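Local coordinates for protein mnemiopsin 1 (Mnemiopsis leidyi, PDB 5VP3) that probably emits blue light when calcium binds to its EF-hand loops, at residues 34-39 against 99-104; 38-43 against 49-54; 86-91 against 106-111. All coordinates share one frame; numbering follows the deposited sequence.

Contacts 1 and 2 both use helix 30-43, the incoming helix of the first metal-binding EF-hand, and overlap at Lys38 and Arg39, their centres about 9 Å apart. Contact 3 lies farther along helix 101-117, which it shares with contact 1, their centres about 12 Å apart. Contact 2 closes within one helix-loop-helix unit before contact 3 opens, about 14 Å away between centres, whereas contacts 1 and 3 interleave along the chain. Strand 50-51 pairs antiparallel with strand 96-97, just before helix 101-117. Trp101 touches Phe40 and Met51, joining contact 1 directly to contact 2. Helix 101-117 is thus packed against both the EF-hand's incoming helix and the end of helix 71-87.

Contact 1 (34-39 against 99-104); sequences ERLYKR and EDWVEA
Leu36 and Val102 meet at the centre of this contact, their side chains crossing at about a right angle with Leu36 CD1 4.2 Å from Val102 CG1. Leu36 CB also lies 4.0 Å from Trp101 CD1, against the five-membered ring of the indole, and Val102 CG2 packs obliquely against the hydroxyl end of the Tyr37 ring, 3.5 Å from Tyr37 CZ. With Trp101 CG anti to the backbone N (chi1 174°), the indole projects from helix 101-117 toward helix 30-43 and presents its N-H edge to the main chain there. Trp101 NE1 gives a weak hydrogen bond to Leu36 O at 3.0 Å, bent to 132° at the hydrogen and close to the ring plane. Farther out the polar edge is bridged by a water, which lies 2.9 Å from Tyr37 OH and accepts from Val102 N at 3.0 Å. That amide belongs to the first turn of its helix, where no earlier helical carbonyl is available, so the water serves it instead. The two helices are thus joined chiefly by apolar packing, with the indole bond and the water adding direction and meeting the needs of polar groups at the seam.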
loop_
_atom_site.group_PDB
_atom_site.type_symbol
_atom_site.label_atom_id
_atom_site.label_comp_id
_atom_site.label_asym_id
_atom_site.label_seq_id
_atom_site.Cartn_x
_atom_site.Cartn_y
_atom_site.Cartn_z
ATOM N N GLU A 34 9.695 -10.548 8.408
ATOM C CA GLU A 34 9.872 -11.407 7.239
ATOM C C GLU A 34 9.122 -10.841 6.043
ATOM O O GLU A 34 9.688 -10.671 4.952
ATOM C CB GLU A 34 9.412 -12.840 7.562
ATOM C CG GLU A 34 9.461 -13.768 6.348
ATOM C CD GLU A 34 9.024 -15.173 6.632
ATOM O OE1 GLU A 34 8.405 -15.406 7.692
ATOM O OE2 GLU A 34 9.320 -16.049 5.772
ATOM N N ARG A 35 7.848 -10.497 6.249
ATOM C CA ARG A 35 7.021 -9.971 5.167
ATOM C C ARG A 35 7.533 -8.628 4.679
ATOM O O ARG A 35 7.611 -8.398 3.465
ATOM C CB ARG A 35 5.564 -9.875 5.631
ATOM C CG ARG A 35 4.704 -8.851 4.895
ATOM C CD ARG A 35 3.314 -8.774 5.535
ATOM N NE ARG A 35 2.670 -7.472 5.367
ATOM C CZ ARG A 35 1.468 -7.177 5.856
ATOM N NH1 ARG A 35 0.789 -8.088 6.559
ATOM N NH2 ARG A 35 0.938 -5.977 5.643
ATOM N N LEU A 36 7.938 -7.735 5.583
ATOM C CA LEU A 36 8.386 -6.430 5.106
ATOM C C LEU A 36 9.620 -6.568 4.231
ATOM O O LEU A 36 9.659 -6.050 3.107
ATOM C CB LEU A 36 8.643 -5.484 6.284
ATOM C CG LEU A 36 7.366 -4.916 6.908
ATOM C CD1 LEU A 36 7.680 -4.319 8.241
ATOM C CD2 LEU A 36 6.648 -3.873 6.024
ATOM N N TYR A 37 10.620 -7.329 4.693
ATOM C CA TYR A 37 11.852 -7.426 3.902
ATOM C C TYR A 37 11.607 -8.126 2.563
ATOM O O TYR A 37 12.212 -7.766 1.527
ATOM C CB TYR A 37 12.933 -8.138 4.718
ATOM C CG TYR A 37 13.578 -7.199 5.715
ATOM C CD1 TYR A 37 14.187 -6.035 5.282
ATOM C CD2 TYR A 37 13.570 -7.462 7.082
ATOM C CE1 TYR A 37 14.761 -5.152 6.172
ATOM C CE2 TYR A 37 14.140 -6.576 7.984
ATOM C CZ TYR A 37 14.742 -5.414 7.517
ATOM O OH TYR A 37 15.333 -4.485 8.374
ATOM N N LYS A 38 10.699 -9.097 2.551
ATOM C CA LYS A 38 10.342 -9.753 1.297
ATOM C C LYS A 38 9.661 -8.773 0.343
ATOM O O LYS A 38 9.888 -8.811 -0.870
ATOM C CB LYS A 38 9.448 -10.957 1.595
ATOM C CG LYS A 38 8.867 -11.601 0.376
ATOM C CD LYS A 38 8.285 -12.976 0.696
ATOM C CE LYS A 38 7.906 -13.705 -0.607
ATOM N NZ LYS A 38 7.438 -15.086 -0.360
ATOM N N ARG A 39 8.818 -7.892 0.873
ATOM C CA ARG A 39 8.214 -6.868 0.026
ATOM C C ARG A 39 9.267 -5.919 -0.502
ATOM O O ARG A 39 9.263 -5.573 -1.691
ATOM C CB ARG A 39 7.154 -6.083 0.783
ATOM C CG ARG A 39 5.807 -6.693 0.760
ATOM C CD ARG A 39 4.868 -5.952 -0.184
ATOM N NE ARG A 39 3.625 -6.699 -0.155
ATOM C CZ ARG A 39 2.768 -6.682 0.862
ATOM N NH1 ARG A 39 2.978 -5.911 1.920
ATOM N NH2 ARG A 39 1.684 -7.430 0.812
ATOM N N GLU A 99 17.659 -0.634 5.000
ATOM C CA GLU A 99 17.854 -0.610 6.449
ATOM C C GLU A 99 16.896 0.335 7.159
ATOM O O GLU A 99 16.731 0.236 8.385
ATOM C CB GLU A 99 19.312 -0.227 6.767
ATOM C CG GLU A 99 19.817 0.965 5.962
ATOM C CD GLU A 99 20.665 0.595 4.711
ATOM O OE1 GLU A 99 20.359 -0.378 3.946
ATOM O OE2 GLU A 99 21.655 1.327 4.495
ATOM N N ASP A 100 16.225 1.207 6.421
ATOM C CA ASP A 100 15.197 2.083 6.957
ATOM C C ASP A 100 13.778 1.617 6.640
ATOM O O ASP A 100 12.808 2.311 6.984
ATOM C CB ASP A 100 15.381 3.487 6.395
ATOM C CG ASP A 100 16.595 4.205 6.982
ATOM O OD1 ASP A 100 16.887 3.991 8.168
ATOM O OD2 ASP A 100 17.224 4.992 6.240
ATOM N N TRP A 101 13.623 0.488 5.967
ATOM C CA TRP A 101 12.301 0.139 5.447
ATOM C C TRP A 101 11.342 -0.219 6.563
ATOM O O TRP A 101 10.195 0.236 6.563
ATOM C CB TRP A 101 12.416 -1.006 4.466
ATOM C CG TRP A 101 11.097 -1.583 3.924
ATOM C CD1 TRP A 101 10.680 -2.861 4.054
ATOM C CD2 TRP A 101 10.105 -0.923 3.122
ATOM N NE1 TRP A 101 9.491 -3.051 3.398
ATOM C CE2 TRP A 101 9.117 -1.876 2.813
ATOM C CE3 TRP A 101 9.952 0.376 2.640
ATOM C CZ2 TRP A 101 7.993 -1.573 2.047
ATOM C CZ3 TRP A 101 8.820 0.677 1.887
ATOM C CH2 TRP A 101 7.862 -0.299 1.590
ATOM N N VAL A 102 11.772 -1.069 7.503
ATOM C CA VAL A 102 10.881 -1.469 8.603
ATOM C C VAL A 102 10.424 -0.243 9.360
ATOM O O VAL A 102 9.231 -0.071 9.659
ATOM C CB VAL A 102 11.585 -2.462 9.550
ATOM C CG1 VAL A 102 10.682 -2.820 10.726
ATOM C CG2 VAL A 102 12.016 -3.730 8.802
ATOM N N GLU A 103 11.373 0.632 9.676
ATOM C CA GLU A 103 11.054 1.827 10.434
ATOM C C GLU A 103 10.111 2.729 9.652
ATOM O O GLU A 103 9.160 3.287 10.220
ATOM C CB GLU A 103 12.338 2.589 10.765
ATOM C CG GLU A 103 12.052 3.821 11.600
ATOM C CD GLU A 103 13.298 4.580 12.035
ATOM O OE1 GLU A 103 14.433 4.179 11.677
ATOM O OE2 GLU A 103 13.110 5.605 12.717
ATOM N N ALA A 104 10.368 2.891 8.350
ATOM C CA ALA A 104 9.484 3.708 7.515
ATOM C C ALA A 104 8.058 3.172 7.569
ATOM O O ALA A 104 7.100 3.945 7.690
ATOM C CB ALA A 104 9.996 3.730 6.073
HETATM O O HOH W 1 14.638 -1.825 7.557
#

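Contact 2 (38-43 against 49-54); sequences KRFDTF and GKMTMD. With CD (cadmium ion), chain B.
Phe40 and Met51 lie alongside each other, running in opposite directions, so the thioether end of the methionine comes back toward the root of the phenylalanine. The bend at the end of the Met51 chain (chi3 -75°) brings Met51 CE to 3.3 Å from Phe40 CD2, a tight fit, while Met51 CB lies 3.7 Å from Phe40 CE2. The sulfur makes an oblique Met-aromatic contact, with Met51 SD 5.3 Å from the Phe40 ring centroid and 43° off the ring normal. The same methyl meets Phe43 at the ring edge, with Met51 CE 3.8 Å from Phe43 CD2, so it touches two rings of helix 30-43. The outer end of Phe40 reaches the backbone of the loop: Phe40 CZ is 3.6 Å from Gly49 O, and Lys50 N lies in the ring plane at its edge. Were Phe40 cut back to an alanine, the Met51 methyl would probably lose one of its two rings, a gap would open beside it, and the backbone of Gly49 and Lys50 would lose its contact with the ring. Just beyond, Lys50 O binds the cadmium ion at 2.3 Å, beside a water and Asp44, Asp46, Asp48 and Glu55. The apolar packing thus backs the strand of an EF-hand loop, with the backbone carbonyl of Lys50, not its amine, turned to the metal.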
loop_
_atom_site.group_PDB
_atom_site.type_symbol
_atom_site.label_atom_id
_atom_site.label_comp_id
_atom_site.label_asym_id
_atom_site.label_seq_id
_atom_site.Cartn_x
_atom_site.Cartn_y
_atom_site.Cartn_z
ATOM N N LYS A 38 10.699 -9.097 2.551
ATOM C CA LYS A 38 10.342 -9.753 1.297
ATOM C C LYS A 38 9.661 -8.773 0.343
ATOM O O LYS A 38 9.888 -8.811 -0.870
ATOM C CB LYS A 38 9.448 -10.957 1.595
ATOM C CG LYS A 38 8.867 -11.601 0.376
ATOM C CD LYS A 38 8.285 -12.976 0.696
ATOM C CE LYS A 38 7.906 -13.705 -0.607
ATOM N NZ LYS A 38 7.438 -15.086 -0.360
ATOM N N ARG A 39 8.818 -7.892 0.873
ATOM C CA ARG A 39 8.214 -6.868 0.026
ATOM C C ARG A 39 9.267 -5.919 -0.502
ATOM O O ARG A 39 9.263 -5.573 -1.691
ATOM C CB ARG A 39 7.154 -6.083 0.783
ATOM C CG ARG A 39 5.807 -6.693 0.760
ATOM C CD ARG A 39 4.868 -5.952 -0.184
ATOM N NE ARG A 39 3.625 -6.699 -0.155
ATOM C CZ ARG A 39 2.768 -6.682 0.862
ATOM N NH1 ARG A 39 2.978 -5.911 1.920
ATOM N NH2 ARG A 39 1.684 -7.430 0.812
ATOM N N PHE A 40 10.203 -5.501 0.356
ATOM C CA PHE A 40 11.258 -4.613 -0.124
ATOM C C PHE A 40 12.008 -5.259 -1.272
ATOM O O PHE A 40 12.153 -4.675 -2.351
ATOM C CB PHE A 40 12.230 -4.258 0.991
ATOM C CG PHE A 40 13.241 -3.220 0.589
ATOM C CD1 PHE A 40 14.362 -3.575 -0.137
ATOM C CD2 PHE A 40 13.071 -1.901 0.937
ATOM C CE1 PHE A 40 15.285 -2.640 -0.519
ATOM C CE2 PHE A 40 13.991 -0.950 0.549
ATOM C CZ PHE A 40 15.110 -1.332 -0.191
ATOM N N ASP A 41 12.449 -6.490 -1.070
ATOM C CA ASP A 41 13.300 -7.126 -2.051
ATOM C C ASP A 41 12.530 -7.415 -3.330
ATOM O O ASP A 41 13.098 -7.382 -4.420
ATOM C CB ASP A 41 13.888 -8.390 -1.435
ATOM C CG ASP A 41 14.894 -8.083 -0.336
ATOM O OD1 ASP A 41 15.354 -6.921 -0.257
ATOM O OD2 ASP A 41 15.214 -8.983 0.473
ATOM N N THR A 42 11.238 -7.682 -3.231
ATOM C CA THR A 42 10.469 -7.832 -4.458
ATOM C C THR A 42 10.358 -6.508 -5.203
ATOM O O THR A 42 10.395 -6.490 -6.438
ATOM C CB THR A 42 9.085 -8.365 -4.155
ATOM O OG1 THR A 42 9.197 -9.574 -3.390
ATOM C CG2 THR A 42 8.354 -8.628 -5.445
ATOM N N PHE A 43 10.209 -5.395 -4.464
ATOM C CA PHE A 43 10.055 -4.082 -5.082
ATOM C C PHE A 43 11.382 -3.578 -5.631
ATOM O O PHE A 43 11.405 -2.844 -6.618
ATOM C CB PHE A 43 9.544 -3.071 -4.052
ATOM C CG PHE A 43 8.051 -3.112 -3.799
ATOM C CD1 PHE A 43 7.156 -3.440 -4.791
ATOM C CD2 PHE A 43 7.556 -2.772 -2.551
ATOM C CE1 PHE A 43 5.777 -3.452 -4.537
ATOM C CE2 PHE A 43 6.192 -2.784 -2.288
ATOM C CZ PHE A 43 5.301 -3.108 -3.289
ATOM N N GLY A 49 19.590 -2.529 -2.870
ATOM C CA GLY A 49 19.348 -2.092 -1.505
ATOM C C GLY A 49 18.620 -0.778 -1.353
ATOM O O GLY A 49 18.542 -0.251 -0.237
ATOM N N LYS A 50 18.084 -0.234 -2.428
ATOM C CA LYS A 50 17.314 0.992 -2.404
ATOM C C LYS A 50 15.983 0.753 -3.114
ATOM O O LYS A 50 15.910 0.051 -4.127
ATOM C CB LYS A 50 18.082 2.128 -3.074
ATOM C CG LYS A 50 17.451 3.498 -2.936
ATOM C CD LYS A 50 18.383 4.627 -3.476
ATOM C CE LYS A 50 18.643 4.526 -5.013
ATOM N NZ LYS A 50 19.780 5.422 -5.454
ATOM N N MET A 51 14.934 1.321 -2.567
ATOM C CA MET A 51 13.651 1.388 -3.236
ATOM C C MET A 51 13.470 2.792 -3.820
ATOM O O MET A 51 13.664 3.783 -3.113
ATOM C CB MET A 51 12.564 1.055 -2.225
ATOM C CG MET A 51 11.215 0.858 -2.800
ATOM S SD MET A 51 10.060 0.674 -1.414
ATOM C CE MET A 51 10.505 -0.987 -0.968
ATOM N N THR A 52 13.135 2.875 -5.110
ATOM C CA THR A 52 12.851 4.144 -5.777
ATOM C C THR A 52 11.400 4.185 -6.267
ATOM O O THR A 52 10.761 3.157 -6.470
ATOM C CB THR A 52 13.740 4.356 -6.992
ATOM O OG1 THR A 52 13.411 3.332 -7.940
ATOM C CG2 THR A 52 15.242 4.278 -6.631
ATOM N N MET A 53 10.897 5.393 -6.510
ATOM C CA MET A 53 9.566 5.531 -7.083
ATOM C C MET A 53 9.452 4.837 -8.422
ATOM O O MET A 53 8.402 4.257 -8.744
ATOM C CB MET A 53 9.213 6.996 -7.264
ATOM C CG MET A 53 8.706 7.649 -6.027
ATOM S SD MET A 53 7.247 6.870 -5.288
ATOM C CE MET A 53 6.905 8.326 -4.219
ATOM N N ASP A 54 10.494 4.915 -9.244
ATOM C CA ASP A 54 10.431 4.248 -10.538
ATOM C C ASP A 54 10.184 2.762 -10.372
ATOM O O ASP A 54 9.409 2.159 -11.118
ATOM C CB ASP A 54 11.705 4.499 -11.328
ATOM C CG ASP A 54 11.607 5.747 -12.132
ATOM O OD1 ASP A 54 10.948 5.711 -13.199
ATOM O OD2 ASP A 54 12.129 6.763 -11.651
HETATM CD CD CD B . 16.566 -0.525 -6.254
HETATM O O HOH W 2 17.232 1.725 -7.002
#

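Contact 3 (86-91 against 106-111); sequences FHKGVD and RVFAEA
Phe108 receives both His87 and Lys88, and the packing is mostly carbon against its ring. The Lys88 side chain bends at chi2 (-90°) and again at chi3, which carries its CD methylene over one face of the ring, with Lys88 CD 4.1 Å from Phe108 CG. His87 contributes at its root, with His87 CB 3.9 Å from Phe108 CE1, while its imidazole leads away. The ring itself stands out from helix 101-117 toward the end of helix 71-87, since Phe108 CG is anti to the backbone N (chi1 173°).

The polar atoms in the contact find their partners outside the two segments. His87 O comes obliquely to the ring, 3.4 Å from Phe108 CD1, and accepts a hydrogen bond from Ser10 OG. The Lys88 amine lies near the ring carbon, with Lys88 NZ 4.1 Å from Phe108 CD2, yet its hydrogen bonds go to Asn105 OD1 and Trp190 O. These two carbonyl oxygens anchor the end of a buried chain, and would probably stabilise its positive charge.

Backbone bonds shape the turn that sets His87 and Lys88 in place. Gly89 leaves the helix with positive phi, in a Schellman motif, and Gly89 N reaches Phe86 O at 3.1 Å. A side chain at this residue would run into the carbonyl O of Lys88.

Around this joint, Phe84 of helix 71-87 meets the Phe108 ring with planes at about 75°. Helix 123-135 adds Ile124 against Phe108 and Leu123 against His87, and helix 9-16 brings Ser10, so the end of helix 71-87 is seated against the middle of helix 101-117 with two further helices packed about it.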
loop_
_atom_site.group_PDB
_atom_site.type_symbol
_atom_site.label_atom_id
_atom_site.label_comp_id
_atom_site.label_asym_id
_atom_site.label_seq_id
_atom_site.Cartn_x
_atom_site.Cartn_y
_atom_site.Cartn_z
ATOM N N PHE A 86 5.376 7.847 -1.038
ATOM C CA PHE A 86 6.031 8.999 -0.422
ATOM C C PHE A 86 5.826 9.001 1.085
ATOM O O PHE A 86 6.755 9.270 1.858
ATOM C CB PHE A 86 5.473 10.287 -1.038
ATOM C CG PHE A 86 6.166 11.538 -0.601
ATOM C CD1 PHE A 86 7.550 11.619 -0.571
ATOM C CD2 PHE A 86 5.416 12.670 -0.280
ATOM C CE1 PHE A 86 8.177 12.798 -0.190
ATOM C CE2 PHE A 86 6.025 13.843 0.088
ATOM C CZ PHE A 86 7.412 13.910 0.149
ATOM N N HIS A 87 4.609 8.735 1.531
ATOM C CA HIS A 87 4.376 8.726 2.966
ATOM C C HIS A 87 4.923 7.469 3.636
ATOM O O HIS A 87 5.115 7.469 4.865
ATOM C CB HIS A 87 2.886 8.900 3.228
ATOM C CG HIS A 87 2.433 10.316 3.114
ATOM N ND1 HIS A 87 2.003 11.045 4.202
ATOM C CD2 HIS A 87 2.372 11.152 2.049
ATOM C CE1 HIS A 87 1.688 12.270 3.807
ATOM N NE2 HIS A 87 1.892 12.355 2.505
ATOM N N LYS A 88 5.199 6.412 2.851
ATOM C CA LYS A 88 5.954 5.250 3.318
ATOM C C LYS A 88 7.449 5.482 3.312
ATOM O O LYS A 88 8.180 4.546 3.600
ATOM C CB LYS A 88 5.694 4.018 2.438
ATOM C CG LYS A 88 4.325 3.319 2.617
ATOM C CD LYS A 88 4.359 2.252 3.658
ATOM C CE LYS A 88 3.478 1.072 3.266
ATOM N NZ LYS A 88 3.006 0.356 4.464
ATOM N N GLY A 89 7.921 6.674 2.960
ATOM C CA GLY A 89 9.335 7.004 3.045
ATOM C C GLY A 89 10.096 6.990 1.739
ATOM O O GLY A 89 11.292 7.294 1.748
ATOM N N VAL A 90 9.454 6.660 0.618
ATOM C CA VAL A 90 10.151 6.640 -0.664
ATOM C C VAL A 90 10.252 8.061 -1.177
ATOM O O VAL A 90 9.334 8.576 -1.826
ATOM C CB VAL A 90 9.456 5.730 -1.687
ATOM C CG1 VAL A 90 10.296 5.595 -2.954
ATOM C CG2 VAL A 90 9.245 4.363 -1.078
ATOM N N ASP A 91 11.349 8.717 -0.848
ATOM C CA ASP A 91 11.626 10.032 -1.408
ATOM C C ASP A 91 11.709 9.960 -2.931
ATOM O O ASP A 91 12.371 9.065 -3.469
ATOM C CB ASP A 91 12.936 10.559 -0.848
ATOM C CG ASP A 91 13.083 12.020 -1.082
ATOM O OD1 ASP A 91 12.398 12.767 -0.354
ATOM O OD2 ASP A 91 13.824 12.398 -2.024
ATOM N N ARG A 106 6.669 1.442 10.058
ATOM C CA ARG A 106 6.048 1.591 11.361
ATOM C C ARG A 106 5.715 3.053 11.659
ATOM O O ARG A 106 4.731 3.315 12.333
ATOM C CB ARG A 106 6.956 0.990 12.443
ATOM C CG ARG A 106 7.000 -0.543 12.401
ATOM C CD ARG A 106 5.725 -1.166 12.946
ATOM N NE ARG A 106 4.737 -1.467 11.912
ATOM C CZ ARG A 106 3.423 -1.598 12.138
ATOM N NH1 ARG A 106 2.614 -1.887 11.134
ATOM N NH2 ARG A 106 2.905 -1.428 13.353
ATOM N N VAL A 107 6.485 4.019 11.161
ATOM C CA VAL A 107 6.085 5.393 11.429
ATOM C C VAL A 107 4.896 5.762 10.567
ATOM O O VAL A 107 4.068 6.594 10.961
ATOM C CB VAL A 107 7.250 6.371 11.227
ATOM C CG1 VAL A 107 7.757 6.342 9.778
ATOM C CG2 VAL A 107 6.845 7.815 11.663
ATOM N N PHE A 108 4.798 5.183 9.369
ATOM C CA PHE A 108 3.605 5.395 8.560
ATOM C C PHE A 108 2.357 4.885 9.285
ATOM O O PHE A 108 1.306 5.546 9.274
ATOM C CB PHE A 108 3.762 4.708 7.202
ATOM C CG PHE A 108 2.515 4.747 6.371
ATOM C CD1 PHE A 108 2.191 5.882 5.655
ATOM C CD2 PHE A 108 1.643 3.677 6.347
ATOM C CE1 PHE A 108 1.040 5.951 4.920
ATOM C CE2 PHE A 108 0.478 3.730 5.582
ATOM C CZ PHE A 108 0.194 4.865 4.870
ATOM N N ALA A 109 2.462 3.732 9.958
ATOM C CA ALA A 109 1.299 3.183 10.650
ATOM C C ALA A 109 0.837 4.112 11.764
ATOM O O ALA A 109 -0.371 4.271 11.983
ATOM C CB ALA A 109 1.610 1.804 11.231
ATOM N N GLU A 110 1.777 4.662 12.536
ATOM C CA GLU A 110 1.404 5.636 13.557
ATOM C C GLU A 110 0.745 6.861 12.934
ATOM O O GLU A 110 -0.233 7.384 13.474
ATOM C CB GLU A 110 2.626 6.046 14.366
ATOM C CG GLU A 110 2.350 7.098 15.415
ATOM C CD GLU A 110 1.459 6.646 16.561
ATOM O OE1 GLU A 110 1.353 5.431 16.802
ATOM O OE2 GLU A 110 0.870 7.526 17.242
ATOM N N ALA A 111 1.269 7.338 11.798
ATOM C CA ALA A 111 0.677 8.501 11.142
ATOM C C ALA A 111 -0.752 8.217 10.667
ATOM O O ALA A 111 -1.624 9.078 10.772
ATOM C CB ALA A 111 1.565 8.949 9.986
#